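Local coordinates for protein HupZ (Streptococcus sp. 'group A', PDB 5ESC) that probably degrades heme as a dimeric split-barrel enzyme, a fold it shares with the FMN-binding pyridoxamine 5'-phosphate oxidase family, at residues A88-A93 against M101-A106; R32-W37 against I64-R69; Q51-I56 against I83-A88. All coordinates share one frame; numbering follows the deposited sequence. Where two conformers were deposited one is given.

Interaction 1. Residues A88-A93 against M101-A106; sequences AYYEAA and MGVPKA
Y90, on the first turns of helix 88-97, reaches across to P104 and A106 in the loop that leads into strand 106-117, and its side chain can be read atom by atom. From CB the ring leaves with CG anti to the backbone N (chi1 178°), a setting that carries it off the flank of the helix and over to the loop. CD1 of Y90 comes first, 3.9 Å from A106 CA, and CE1 of Y90 follows, lying 3.9 Å from P104 CG and 3.8 Å from K105 O. Here the chain of this split-barrel domain re-enters the sheet: K105 and A106 together stand opposite the single residue E46, a classic beta bulge at the start of strand 106-117, so the ring lies against the bulge itself. At the tip, OH of Y90 donates to P104 O over 2.7 Å, the acceptor lying at the ring edge near its plane. The C=O...donor angle is 157°, with the hydroxyl tilted 22° from the carbonyl plane. One turn further along the helix, A93 CB approaches P104 CG at 4.2 Å, and the proline ring also rests on K94, A97, N45 and N47. V107 of strand 106-117 packs against both Y90 and A93.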
ATOM      1  N   ALA A  88      16.655   9.596 -20.981  1.00 16.30           N
ATOM      2  CA  ALA A  88      15.482   9.129 -21.740  1.00 16.16           C
ATOM      3  C   ALA A  88      14.268   8.802 -20.942  1.00 15.01           C
ATOM      4  O   ALA A  88      13.164   8.949 -21.445  1.00 13.04           O
ATOM      5  CB  ALA A  88      15.909   7.905 -22.572  1.00 19.44           C
ATOM      6  N   TYR A  89      14.421   8.254 -19.685  1.00 12.20           N
ATOM      7  CA  TYR A  89      13.276   7.948 -18.933  1.00 11.47           C
ATOM      8  C   TYR A  89      12.594   9.288 -18.533  1.00 11.67           C
ATOM      9  O   TYR A  89      11.373   9.434 -18.587  1.00 11.26           O
ATOM     10  CB  TYR A  89      13.594   7.202 -17.697  1.00 13.59           C
ATOM     11  CG  TYR A  89      14.012   5.782 -17.864  1.00 13.32           C
ATOM     12  CD1 TYR A  89      13.141   4.857 -18.370  1.00 15.33           C
ATOM     13  CD2 TYR A  89      15.296   5.372 -17.423  1.00 17.67           C
ATOM     14  CE1 TYR A  89      13.528   3.459 -18.394  1.00 16.77           C
ATOM     15  CE2 TYR A  89      15.679   4.022 -17.451  1.00 21.48           C
ATOM     16  CZ  TYR A  89      14.792   3.081 -17.981  1.00 20.60           C
ATOM     17  OH  TYR A  89      15.276   1.787 -18.021  1.00 24.87           O
ATOM     18  N   TYR A  90      13.367  10.214 -18.083  1.00 11.24           N
ATOM     19  CA  TYR A  90      12.867  11.502 -17.650  1.00 12.25           C
ATOM     20  C   TYR A  90      12.186  12.264 -18.788  1.00 13.57           C
ATOM     21  O   TYR A  90      11.150  12.822 -18.605  1.00 13.93           O
ATOM     22  CB  TYR A  90      13.999  12.329 -16.999  1.00 12.29           C
ATOM     23  CG  TYR A  90      13.490  13.685 -16.596  1.00 13.98           C
ATOM     24  CD1 TYR A  90      12.640  13.799 -15.522  1.00 13.32           C
ATOM     25  CD2 TYR A  90      13.739  14.811 -17.376  1.00 15.47           C
ATOM     26  CE1 TYR A  90      12.115  15.024 -15.126  1.00 14.01           C
ATOM     27  CE2 TYR A  90      13.230  16.062 -16.978  1.00 19.15           C
ATOM     28  CZ  TYR A  90      12.355  16.123 -15.885  1.00 17.72           C
ATOM     29  OH  TYR A  90      11.793  17.284 -15.447  1.00 18.82           O
ATOM     30  N   GLU A  91      12.817  12.320 -19.961  1.00 15.80           N
ATOM     31  CA  GLU A  91      12.209  12.980 -21.133  1.00 16.74           C
ATOM     32  C   GLU A  91      10.894  12.340 -21.563  1.00 16.11           C
ATOM     33  O   GLU A  91       9.920  13.045 -21.850  1.00 14.60           O
ATOM     34  CB  GLU A  91      13.221  13.083 -22.319  1.00 19.49           C
ATOM     35  CG  GLU A  91      14.458  13.918 -22.002  1.00 23.59           C
ATOM     36  CD  GLU A  91      14.151  15.384 -21.661  1.00 30.81           C
ATOM     37  OE1 GLU A  91      13.329  15.984 -22.420  1.00 40.28           O
ATOM     38  OE2 GLU A  91      14.690  15.944 -20.632  1.00 28.14           O
ATOM     39  N   ALA A  92      10.796  10.986 -21.468  1.00 15.53           N
ATOM     40  CA  ALA A  92       9.519  10.324 -21.661  1.00 15.66           C
ATOM     41  C   ALA A  92       8.465  10.779 -20.614  1.00 14.72           C
ATOM     42  O   ALA A  92       7.286  10.979 -20.964  1.00 14.21           O
ATOM     43  CB  ALA A  92       9.622   8.802 -21.610  1.00 15.83           C
ATOM     44  N   ALA A  93       8.854  10.831 -19.321  1.00 11.35           N
ATOM     45  CA  ALA A  93       7.967  11.213 -18.274  1.00 10.21           C
ATOM     46  C   ALA A  93       7.379  12.651 -18.519  1.00 11.34           C
ATOM     47  O   ALA A  93       6.169  12.957 -18.280  1.00 11.48           O
ATOM     48  CB  ALA A  93       8.677  11.147 -16.930  1.00 10.04           C
ATOM     49  N   MET A 101      -0.698  16.344 -16.204  1.00 31.82           N
ATOM     50  CA  MET A 101      -0.352  16.926 -14.896  1.00 29.92           C
ATOM     51  C   MET A 101       0.746  17.937 -15.109  1.00 25.33           C
ATOM     52  O   MET A 101       1.103  18.198 -16.234  1.00 29.84           O
ATOM     53  CB  MET A 101       0.032  15.775 -13.928  1.00 31.57           C
ATOM     54  CG  MET A 101       0.983  14.758 -14.543  1.00 28.70           C
ATOM     55  SD  MET A 101       1.496  13.443 -13.395  1.00 27.56           S
ATOM     56  CE  MET A 101      -0.024  12.540 -13.173  1.00 27.62           C
ATOM     57  N   GLY A 102       1.302  18.523 -14.068  1.00 26.43           N
ATOM     58  CA  GLY A 102       2.492  19.404 -14.196  1.00 25.62           C
ATOM     59  C   GLY A 102       3.779  18.667 -14.671  1.00 25.52           C
ATOM     60  O   GLY A 102       3.820  17.434 -14.822  1.00 20.32           O
ATOM     61  N   VAL A 103       4.792  19.455 -14.937  1.00 22.63           N
ATOM     62  CA  VAL A 103       6.102  18.983 -15.375  1.00 22.83           C
ATOM     63  C   VAL A 103       6.731  18.148 -14.242  1.00 19.40           C
ATOM     64  O   VAL A 103       6.775  18.589 -13.113  1.00 16.95           O
ATOM     65  CB  VAL A 103       7.034  20.132 -15.671  1.00 23.10           C
ATOM     66  CG1 VAL A 103       8.325  19.617 -16.297  1.00 21.69           C
ATOM     67  CG2 VAL A 103       6.323  21.143 -16.606  1.00 27.78           C
ATOM     68  N   PRO A 104       7.221  16.940 -14.556  1.00 16.48           N
ATOM     69  CA  PRO A 104       7.752  16.206 -13.376  1.00 14.70           C
ATOM     70  C   PRO A 104       9.003  16.833 -12.820  1.00 13.72           C
ATOM     71  O   PRO A 104       9.794  17.292 -13.571  1.00 16.57           O
ATOM     72  CB  PRO A 104       8.039  14.788 -13.933  1.00 12.91           C
ATOM     73  CG  PRO A 104       8.228  15.016 -15.364  1.00 13.43           C
ATOM     74  CD  PRO A 104       7.327  16.162 -15.788  1.00 16.27           C
ATOM     75  N   LYS A 105       9.233  16.741 -11.535  1.00 13.14           N
ATOM     76  CA  LYS A 105      10.518  17.072 -10.986  1.00 13.47           C
ATOM     77  C   LYS A 105      11.506  15.911 -11.324  1.00 15.09           C
ATOM     78  O   LYS A 105      12.694  16.114 -11.489  1.00 14.15           O
ATOM     79  CB  LYS A 105      10.409  17.166  -9.481  1.00 15.27           C
ATOM     80  CG  LYS A 105       9.740  18.422  -8.963  1.00 18.22           C
ATOM     81  CD  LYS A 105       9.779  18.467  -7.410  1.00 24.89           C
ATOM     82  CE  LYS A 105       9.527  19.954  -6.970  1.00 30.08           C
ATOM     83  NZ  LYS A 105       8.501  20.109  -5.961  1.00 38.49           N
ATOM     84  N   ALA A 106      11.006  14.692 -11.420  1.00 14.30           N
ATOM     85  CA  ALA A 106      11.921  13.548 -11.678  1.00 13.77           C
ATOM     86  C   ALA A 106      11.117  12.394 -12.197  1.00 13.69           C
ATOM     87  O   ALA A 106       9.891  12.482 -12.248  1.00 11.71           O
ATOM     88  CB  ALA A 106      12.667  13.175 -10.390  1.00 14.19           C
TER

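Interaction 2. Residues R32-W37 against I64-R69; sequences RSMRLW and IAFVDR
M34 and I64 meet end to end in the interior of the chain, and a third side chain, F66, crosses the methionine at about a right angle. The three form a small, wholly apolar cluster, a worked case of a bent thioether packed between a loop and strand 61-68. M34 starts with CG anti to its own N (chi1 -174°) and then bends twice, at chi2 75° and chi3 68°. The two bends curl the end of the chain, and as a result the sulfur and the terminal methyl both meet the same partner: SD and CE of M34 each lie 3.9 Å from I64 CD1. On the strand side, I64 extends CG1 away from its carbonyl carbon, with CD1 continuing outward, and so offers a single methyl to the thioether. F66 stands two residues further along strand 61-68, with its side chain on the same side of the strand as that of I64. Its CZ is 4.2 Å from M34 CG, which sits at the ring edge, near the ring plane. The phenyl group therefore presents its rim to the stem of the methionine, while the isoleucine takes the end. Next to M34, R35 leaves the backbone away from strand 61-68, and its NH2 donates to S33 O at 2.8 Å while also bonding N45 OD1 of strand 41-46. The cluster belongs to the core of the split barrel: A15 of strand 15-20 touches all three side chains, V17 of that strand and F42 of strand 41-46 add to the packing round M34, and I10 of helix 4-12 lies against F66.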
ATOM      1  N   ARG A  32      -0.598   7.462  -9.161  1.00 16.67           N
ATOM      2  CA  ARG A  32      -1.487   7.203 -10.242  1.00 19.09           C
ATOM      3  C   ARG A  32      -0.813   7.159 -11.628  1.00 17.90           C
ATOM      4  O   ARG A  32      -1.428   6.726 -12.540  1.00 17.81           O
ATOM      5  CB  ARG A  32      -2.633   8.219 -10.257  1.00 23.75           C
ATOM      6  CG  ARG A  32      -2.214   9.611 -10.425  1.00 30.55           C
ATOM      7  CD  ARG A  32      -3.488  10.476 -10.290  1.00 40.74           C
ATOM      8  NE  ARG A  32      -3.213  11.828 -10.787  1.00 50.60           N
ATOM      9  CZ  ARG A  32      -3.366  12.239 -12.058  1.00 57.16           C
ATOM     10  NH1 ARG A  32      -3.851  11.432 -13.025  1.00 58.25           N
ATOM     11  NH2 ARG A  32      -3.051  13.492 -12.365  1.00 57.11           N
ATOM     12  N   SER A  33       0.407   7.668 -11.785  1.00 13.28           N
ATOM     13  CA  SER A  33       1.086   7.668 -13.099  1.00 13.14           C
ATOM     14  C   SER A  33       1.952   6.396 -13.252  1.00 13.94           C
ATOM     15  O   SER A  33       2.690   6.274 -14.213  1.00 12.55           O
ATOM     16  CB  SER A  33       2.060   8.800 -13.216  1.00 12.75           C
ATOM     17  OG  SER A  33       3.048   8.844 -12.183  1.00 11.45           O
ATOM     18  N   MET A  34       1.895   5.482 -12.280  1.00 14.20           N
ATOM     19  CA  MET A  34       2.746   4.277 -12.345  1.00 14.66           C
ATOM     20  C   MET A  34       2.375   3.484 -13.622  1.00 14.24           C
ATOM     21  O   MET A  34       1.177   3.213 -13.846  1.00 14.89           O
ATOM     22  CB  MET A  34       2.562   3.434 -11.153  1.00 15.14           C
ATOM     23  CG  MET A  34       3.564   2.204 -11.083  1.00 16.65           C
ATOM     24  SD  MET A  34       5.256   2.629 -10.638  1.00 17.67           S
ATOM     25  CE  MET A  34       5.159   3.150  -8.928  1.00 20.02           C
ATOM     26  N   ARG A  35       3.330   3.108 -14.455  1.00 13.96           N
ATOM     27  CA  ARG A  35       3.035   2.402 -15.703  1.00 12.08           C
ATOM     28  C   ARG A  35       4.201   1.579 -16.177  1.00 12.70           C
ATOM     29  O   ARG A  35       5.324   1.872 -15.817  1.00 10.61           O
ATOM     30  CB  ARG A  35       2.736   3.430 -16.765  1.00 12.73           C
ATOM     31  CG  ARG A  35       3.781   4.505 -17.005  1.00 12.42           C
ATOM     32  CD  ARG A  35       3.131   5.765 -17.630  1.00 13.85           C
ATOM     33  NE  ARG A  35       4.099   6.781 -18.016  1.00 15.19           N
ATOM     34  CZ  ARG A  35       4.606   7.725 -17.248  1.00 12.89           C
ATOM     35  NH1 ARG A  35       5.504   8.550 -17.729  1.00  9.63           N
ATOM     36  NH2 ARG A  35       4.221   7.877 -15.985  1.00 14.05           N
ATOM     37  N   LEU A  36       3.987   0.653 -17.065  1.00 12.35           N
ATOM     38  CA  LEU A  36       5.054  -0.222 -17.509  1.00 14.93           C
ATOM     39  C   LEU A  36       5.888   0.455 -18.572  1.00 14.75           C
ATOM     40  O   LEU A  36       5.368   1.100 -19.484  1.00 15.27           O
ATOM     41  CB  LEU A  36       4.490  -1.550 -18.074  1.00 15.74           C
ATOM     42  CG  LEU A  36       4.037  -2.642 -17.168  1.00 17.34           C
ATOM     43  CD1 LEU A  36       3.244  -3.742 -17.918  1.00 19.56           C
ATOM     44  CD2 LEU A  36       5.080  -3.264 -16.231  1.00 19.30           C
ATOM     45  N   TRP A  37       7.212   0.282 -18.456  1.00 12.54           N
ATOM     46  CA  TRP A  37       8.189   0.677 -19.436  1.00 12.87           C
ATOM     47  C   TRP A  37       8.524  -0.525 -20.316  1.00 14.34           C
ATOM     48  O   TRP A  37       8.747  -0.376 -21.527  1.00 13.69           O
ATOM     49  CB  TRP A  37       9.481   1.113 -18.731  1.00 11.72           C
ATOM     50  CG  TRP A  37      10.514   1.586 -19.693  1.00 12.72           C
ATOM     51  CD1 TRP A  37      11.578   0.858 -20.206  1.00 11.39           C
ATOM     52  CD2 TRP A  37      10.590   2.884 -20.330  1.00 12.61           C
ATOM     53  NE1 TRP A  37      12.259   1.604 -21.062  1.00 13.65           N
ATOM     54  CE2 TRP A  37      11.715   2.845 -21.186  1.00 12.27           C
ATOM     55  CE3 TRP A  37       9.831   4.042 -20.264  1.00 12.66           C
ATOM     56  CZ2 TRP A  37      12.125   3.929 -21.946  1.00 16.87           C
ATOM     57  CZ3 TRP A  37      10.221   5.147 -21.054  1.00 15.15           C
ATOM     58  CH2 TRP A  37      11.357   5.088 -21.852  1.00 15.21           C
ATOM     59  N   ILE A  64       5.086  -2.667  -4.997  1.00 13.43           N
ATOM     60  CA  ILE A  64       3.973  -1.989  -5.554  1.00 14.37           C
ATOM     61  C   ILE A  64       2.857  -2.985  -5.634  1.00 15.08           C
ATOM     62  O   ILE A  64       3.074  -4.140  -6.117  1.00 16.11           O
ATOM     63  CB  ILE A  64       4.228  -1.502  -7.035  1.00 14.40           C
ATOM     64  CG1 ILE A  64       5.519  -0.703  -7.177  1.00 17.32           C
ATOM     65  CG2 ILE A  64       3.007  -0.759  -7.582  1.00 17.04           C
ATOM     66  CD1 ILE A  64       5.923  -0.627  -8.646  1.00 22.48           C
ATOM     67  N   ALA A  65       1.664  -2.572  -5.218  1.00 13.48           N
ATOM     68  CA  ALA A  65       0.484  -3.416  -5.304  1.00 14.28           C
ATOM     69  C   ALA A  65      -0.632  -2.866  -6.202  1.00 15.20           C
ATOM     70  O   ALA A  65      -0.900  -1.654  -6.209  1.00 15.80           O
ATOM     71  CB  ALA A  65       0.001  -3.779  -3.895  1.00 13.60           C
ATOM     72  N   PHE A  66      -1.246  -3.746  -6.994  1.00 14.67           N
ATOM     73  CA  PHE A  66      -2.384  -3.427  -7.810  1.00 16.62           C
ATOM     74  C   PHE A  66      -3.468  -4.438  -7.451  1.00 17.52           C
ATOM     75  O   PHE A  66      -3.204  -5.655  -7.521  1.00 19.03           O
ATOM     76  CB  PHE A  66      -2.071  -3.609  -9.309  1.00 16.70           C
ATOM     77  CG  PHE A  66      -1.132  -2.605  -9.835  1.00 16.82           C
ATOM     78  CD1 PHE A  66      -1.600  -1.380 -10.234  1.00 16.74           C
ATOM     79  CD2 PHE A  66       0.244  -2.858  -9.857  1.00 16.10           C
ATOM     80  CE1 PHE A  66      -0.744  -0.455 -10.779  1.00 21.33           C
ATOM     81  CE2 PHE A  66       1.110  -1.917 -10.379  1.00 17.54           C
ATOM     82  CZ  PHE A  66       0.608  -0.707 -10.811  1.00 16.57           C
ATOM     83  N   VAL A  67      -4.632  -3.933  -7.046  1.00 20.23           N
ATOM     84  CA  VAL A  67      -5.731  -4.769  -6.554  1.00 22.59           C
ATOM     85  C   VAL A  67      -7.025  -4.434  -7.339  1.00 26.40           C
ATOM     86  O   VAL A  67      -7.430  -3.281  -7.427  1.00 25.71           O
ATOM     87  CB  VAL A  67      -5.940  -4.673  -5.017  1.00 23.33           C
ATOM     88  CG1 VAL A  67      -7.140  -5.508  -4.592  1.00 27.28           C
ATOM     89  CG2 VAL A  67      -4.728  -5.192  -4.214  1.00 24.93           C
ATOM     90  N   ASP A  68      -7.611  -5.432  -7.986  1.00 31.13           N
ATOM     91  CA  ASP A  68      -8.960  -5.266  -8.524  1.00 35.01           C
ATOM     92  C   ASP A  68      -9.943  -5.733  -7.432  1.00 39.35           C
ATOM     93  O   ASP A  68     -10.094  -6.959  -7.196  1.00 35.54           O
ATOM     94  CB  ASP A  68      -9.158  -6.073  -9.791  1.00 37.69           C
ATOM     95  CG  ASP A  68     -10.592  -5.878 -10.386  1.00 41.66           C
ATOM     96  OD1 ASP A  68     -11.556  -5.648  -9.608  1.00 35.32           O
ATOM     97  OD2 ASP A  68     -10.703  -5.894 -11.629  1.00 41.96           O
ATOM     98  N   ARG A  69     -10.504  -4.738  -6.735  1.00 39.68           N
ATOM     99  CA  ARG A  69     -11.337  -4.937  -5.545  1.00 45.01           C
ATOM    100  C   ARG A  69     -12.541  -5.860  -5.838  1.00 47.76           C
ATOM    101  O   ARG A  69     -12.878  -6.692  -4.991  1.00 45.99           O
ATOM    102  CB  ARG A  69     -11.824  -3.580  -5.008  1.00 47.53           C
ATOM    103  CG  ARG A  69     -11.822  -3.408  -3.492  1.00 50.57           C
ATOM    104  CD  ARG A  69     -13.137  -3.770  -2.826  1.00 51.09           C
ATOM    105  NE  ARG A  69     -13.527  -2.951  -1.668  1.00 50.72           N
ATOM    106  CZ  ARG A  69     -13.813  -1.644  -1.719  1.00 55.21           C
ATOM    107  NH1 ARG A  69     -13.663  -0.934  -2.839  1.00 52.14           N
ATOM    108  NH2 ARG A  69     -14.196  -1.013  -0.618  1.00 58.54           N
TER

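Interaction 3. Residues Q51-I56 against I83-A88; sequences QTRINI and IQTEGA
I83, near the end of strand 73-84, packs against I56 and R53 of helix 51-59, joining a helix to the antiparallel sheet of the split barrel. The tight part is aliphatic. I56 CG2 lies 3.7 Å from I83 CG1 and 4.1 Å from I83 CD1, the two isoleucines crossing at about a right angle. In I56 a chi1 of -69° puts CG1 beside the backbone N and leaves CG2 anti to it, which directs the CG2 branch at the strand, and Y44 of strand 41-46 touches both isoleucines. R53, one helical turn earlier, adds its methylene stem, with R53 CG 4.1 Å from I83 CD1. Toward solvent the contact thins out. The arginine is extended from CG to NE and runs across I83 toward exposed T85, in the loop after the strand. Its guanidinium meets only methyl groups of the opposing segment, both at an oblique angle: I83 CG2 stands 3.9 Å from R53 NE. The charge is answered instead by salt bridges from NE to E57 on the helix and from NH1 to D49 just before it, with T48 O a further acceptor for NH1. These anchors on two nitrogens probably restrict the swing of the guanidinium and keep its aliphatic part over I83. A106 of strand 106-117 packs beside R53, I83 and T85; on the exposed side T85 CG2 meets R53 NH2 at 4.0 Å.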
ATOM      1  N   GLN A  51       7.892  11.392   0.779  1.00 16.14           N
ATOM      2  CA  GLN A  51       8.541  10.385   1.497  1.00 17.19           C
ATOM      3  C   GLN A  51       8.901   9.204   0.570  1.00 15.87           C
ATOM      4  O   GLN A  51       9.940   8.623   0.775  1.00 16.51           O
ATOM      5  CB  GLN A  51       7.656   9.915   2.676  1.00 17.87           C
ATOM      6  CG  GLN A  51       8.436   9.062   3.679  1.00 19.85           C
ATOM      7  CD  GLN A  51       9.636   9.789   4.350  1.00 21.39           C
ATOM      8  OE1 GLN A  51       9.461  10.919   4.852  1.00 23.68           O
ATOM      9  NE2 GLN A  51      10.794   9.192   4.373  1.00 19.47           N
ATOM     10  N   THR A  52       8.060   8.886  -0.422  1.00 15.25           N
ATOM     11  CA  THR A  52       8.360   7.785  -1.327  1.00 13.26           C
ATOM     12  C   THR A  52       9.705   8.094  -1.992  1.00 13.59           C
ATOM     13  O   THR A  52      10.603   7.266  -2.041  1.00  9.61           O
ATOM     14  CB  THR A  52       7.247   7.581  -2.382  1.00 13.48           C
ATOM     15  OG1 THR A  52       6.048   7.199  -1.715  1.00 18.21           O
ATOM     16  CG2 THR A  52       7.599   6.521  -3.443  1.00 11.89           C
ATOM     17  N   ARG A  53       9.859   9.312  -2.511  1.00 11.36           N
ATOM     18  CA  ARG A  53      11.063   9.692  -3.186  1.00 12.47           C
ATOM     19  C   ARG A  53      12.307   9.636  -2.282  1.00 14.48           C
ATOM     20  O   ARG A  53      13.364   9.089  -2.710  1.00 12.71           O
ATOM     21  CB  ARG A  53      10.936  11.107  -3.820  1.00 12.00           C
ATOM     22  CG  ARG A  53      12.177  11.522  -4.521  1.00 13.26           C
ATOM     23  CD  ARG A  53      12.080  12.951  -5.094  1.00 13.54           C
ATOM     24  NE  ARG A  53      13.273  13.304  -5.818  1.00 13.53           N
ATOM     25  CZ  ARG A  53      13.367  14.431  -6.535  1.00 17.59           C
ATOM     26  NH1 ARG A  53      12.352  15.282  -6.530  1.00 17.84           N
ATOM     27  NH2 ARG A  53      14.476  14.740  -7.170  1.00 19.44           N
ATOM     28  N   ILE A  54      12.177  10.194  -1.050  1.00 13.26           N
ATOM     29  CA  ILE A  54      13.240  10.230  -0.086  0.50 14.80           C
ATOM     30  C   ILE A  54      13.708   8.789   0.264  1.00 12.81           C
ATOM     31  O   ILE A  54      14.898   8.507   0.366  1.00 12.22           O
ATOM     32  CB  ILE A  54      12.742  10.938   1.181  0.50 16.83           C
ATOM     33  CG1 ILE A  54      12.371  12.366   0.861  0.50 19.88           C
ATOM     34  CG2 ILE A  54      13.782  10.947   2.289  0.50 19.98           C
ATOM     35  CD1 ILE A  54      13.464  13.092   0.166  0.50 20.14           C
ATOM     36  N   ASN A  55      12.754   7.910   0.441  1.00 11.83           N
ATOM     37  CA  ASN A  55      13.031   6.523   0.772  1.00 13.40           C
ATOM     38  C   ASN A  55      13.706   5.820  -0.411  1.00 12.54           C
ATOM     39  O   ASN A  55      14.683   5.058  -0.216  1.00 14.65           O
ATOM     40  CB  ASN A  55      11.731   5.804   1.162  1.00 13.32           C
ATOM     41  CG  ASN A  55      11.159   6.272   2.514  1.00 14.61           C
ATOM     42  OD1 ASN A  55      11.763   7.016   3.250  1.00 16.84           O
ATOM     43  ND2 ASN A  55       9.947   5.818   2.805  1.00 12.80           N
ATOM     44  N   ILE A  56      13.166   5.991  -1.636  1.00 12.84           N
ATOM     45  CA  ILE A  56      13.846   5.424  -2.859  1.00 13.43           C
ATOM     46  C   ILE A  56      15.330   5.873  -2.991  1.00 14.44           C
ATOM     47  O   ILE A  56      16.237   5.061  -3.155  1.00 12.45           O
ATOM     48  CB  ILE A  56      13.075   5.682  -4.179  1.00 12.84           C
ATOM     49  CG1 ILE A  56      11.767   4.857  -4.198  1.00 13.75           C
ATOM     50  CG2 ILE A  56      13.923   5.408  -5.399  1.00 13.25           C
ATOM     51  CD1 ILE A  56      10.735   5.408  -5.135  1.00 15.00           C
ATOM     52  N   ILE A  83      15.720   7.179  -8.797  1.00 12.83           N
ATOM     53  CA  ILE A  83      15.110   8.421  -9.228  1.00 13.28           C
ATOM     54  C   ILE A  83      16.107   9.045 -10.227  1.00 13.55           C
ATOM     55  O   ILE A  83      17.305   9.038  -9.950  1.00 14.32           O
ATOM     56  CB  ILE A  83      14.907   9.380  -8.043  1.00 13.16           C
ATOM     57  CG1 ILE A  83      13.997   8.774  -7.026  1.00 13.26           C
ATOM     58  CG2 ILE A  83      14.374  10.740  -8.510  1.00 14.02           C
ATOM     59  CD1 ILE A  83      12.510   8.685  -7.434  1.00 15.15           C
ATOM     60  N   GLN A  84      15.640   9.524 -11.392  1.00 12.51           N
ATOM     61  CA  GLN A  84      16.457  10.167 -12.361  1.00 12.49           C
ATOM     62  C   GLN A  84      15.828  11.545 -12.693  1.00 14.88           C
ATOM     63  O   GLN A  84      14.591  11.713 -12.699  1.00 12.36           O
ATOM     64  CB  GLN A  84      16.739   9.357 -13.606  1.00 12.66           C
ATOM     65  CG  GLN A  84      17.579   8.078 -13.326  1.00 14.22           C
ATOM     66  CD  GLN A  84      17.876   7.283 -14.558  1.00 16.80           C
ATOM     67  OE1 GLN A  84      17.550   7.705 -15.635  1.00 18.59           O
ATOM     68  NE2 GLN A  84      18.449   6.117 -14.404  1.00 19.12           N
ATOM     69  N   THR A  85      16.685  12.490 -12.997  1.00 15.85           N
ATOM     70  CA  THR A  85      16.200  13.840 -13.341  1.00 16.78           C
ATOM     71  C   THR A  85      16.624  14.293 -14.757  1.00 18.31           C
ATOM     72  O   THR A  85      16.379  15.424 -15.157  1.00 19.99           O
ATOM     73  CB  THR A  85      16.681  14.810 -12.284  1.00 17.61           C
ATOM     74  OG1 THR A  85      18.110  14.772 -12.230  1.00 18.57           O
ATOM     75  CG2 THR A  85      16.077  14.517 -10.868  1.00 17.35           C
ATOM     76  N   GLU A  86      17.213  13.408 -15.539  1.00 17.85           N
ATOM     77  CA  GLU A  86      17.631  13.718 -16.880  0.50 17.65           C
ATOM     78  C   GLU A  86      17.753  12.390 -17.592  1.00 18.36           C
ATOM     79  O   GLU A  86      17.891  11.353 -16.920  1.00 17.94           O
ATOM     80  CB  GLU A  86      18.983  14.510 -16.853  0.50 20.09           C
ATOM     81  CG  GLU A  86      19.932  14.124 -15.686  0.50 20.55           C
ATOM     82  CD  GLU A  86      21.326  14.736 -15.764  0.50 24.40           C
ATOM     83  OE1 GLU A  86      21.458  15.959 -15.571  0.50 27.84           O
ATOM     84  OE2 GLU A  86      22.312  13.994 -15.954  0.50 26.00           O
ATOM     85  N   GLY A  87      17.753  12.408 -18.926  1.00 17.39           N
ATOM     86  CA  GLY A  87      17.961  11.171 -19.722  1.00 17.15           C
ATOM     87  C   GLY A  87      16.637  10.697 -20.275  1.00 16.96           C
ATOM     88  O   GLY A  87      15.585  11.334 -20.109  1.00 17.05           O
ATOM     89  N   ALA A  88      16.655   9.596 -20.981  1.00 16.30           N
ATOM     90  CA  ALA A  88      15.482   9.129 -21.740  1.00 16.16           C
ATOM     91  C   ALA A  88      14.268   8.802 -20.942  1.00 15.01           C
ATOM     92  O   ALA A  88      13.164   8.949 -21.445  1.00 13.04           O
ATOM     93  CB  ALA A  88      15.909   7.905 -22.572  1.00 19.44           C
TER

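Read from the N terminus, the chain first supplies 32-37, then helix 51-59, and only afterwards strand 61-68, which closes interaction 2 over a 26-residue loop. Interaction 3 is opened inside that loop by 51-56 and closed beyond it by 83-88, so the two cross. Interaction 1 follows in series as a local closure: seven residues separate 88-93 from 101-106, and it shares A88 with interaction 3. Interaction 2 ties the loop leading into edge strand 35-38 to strand 61-68, interaction 3 ties helix 51-59 to strand 73-84, and interaction 1 secures helix 88-97 near the start of strand 106-117. A106 joins interactions 1 and 3; W37 against Y89 joins 1 and 2.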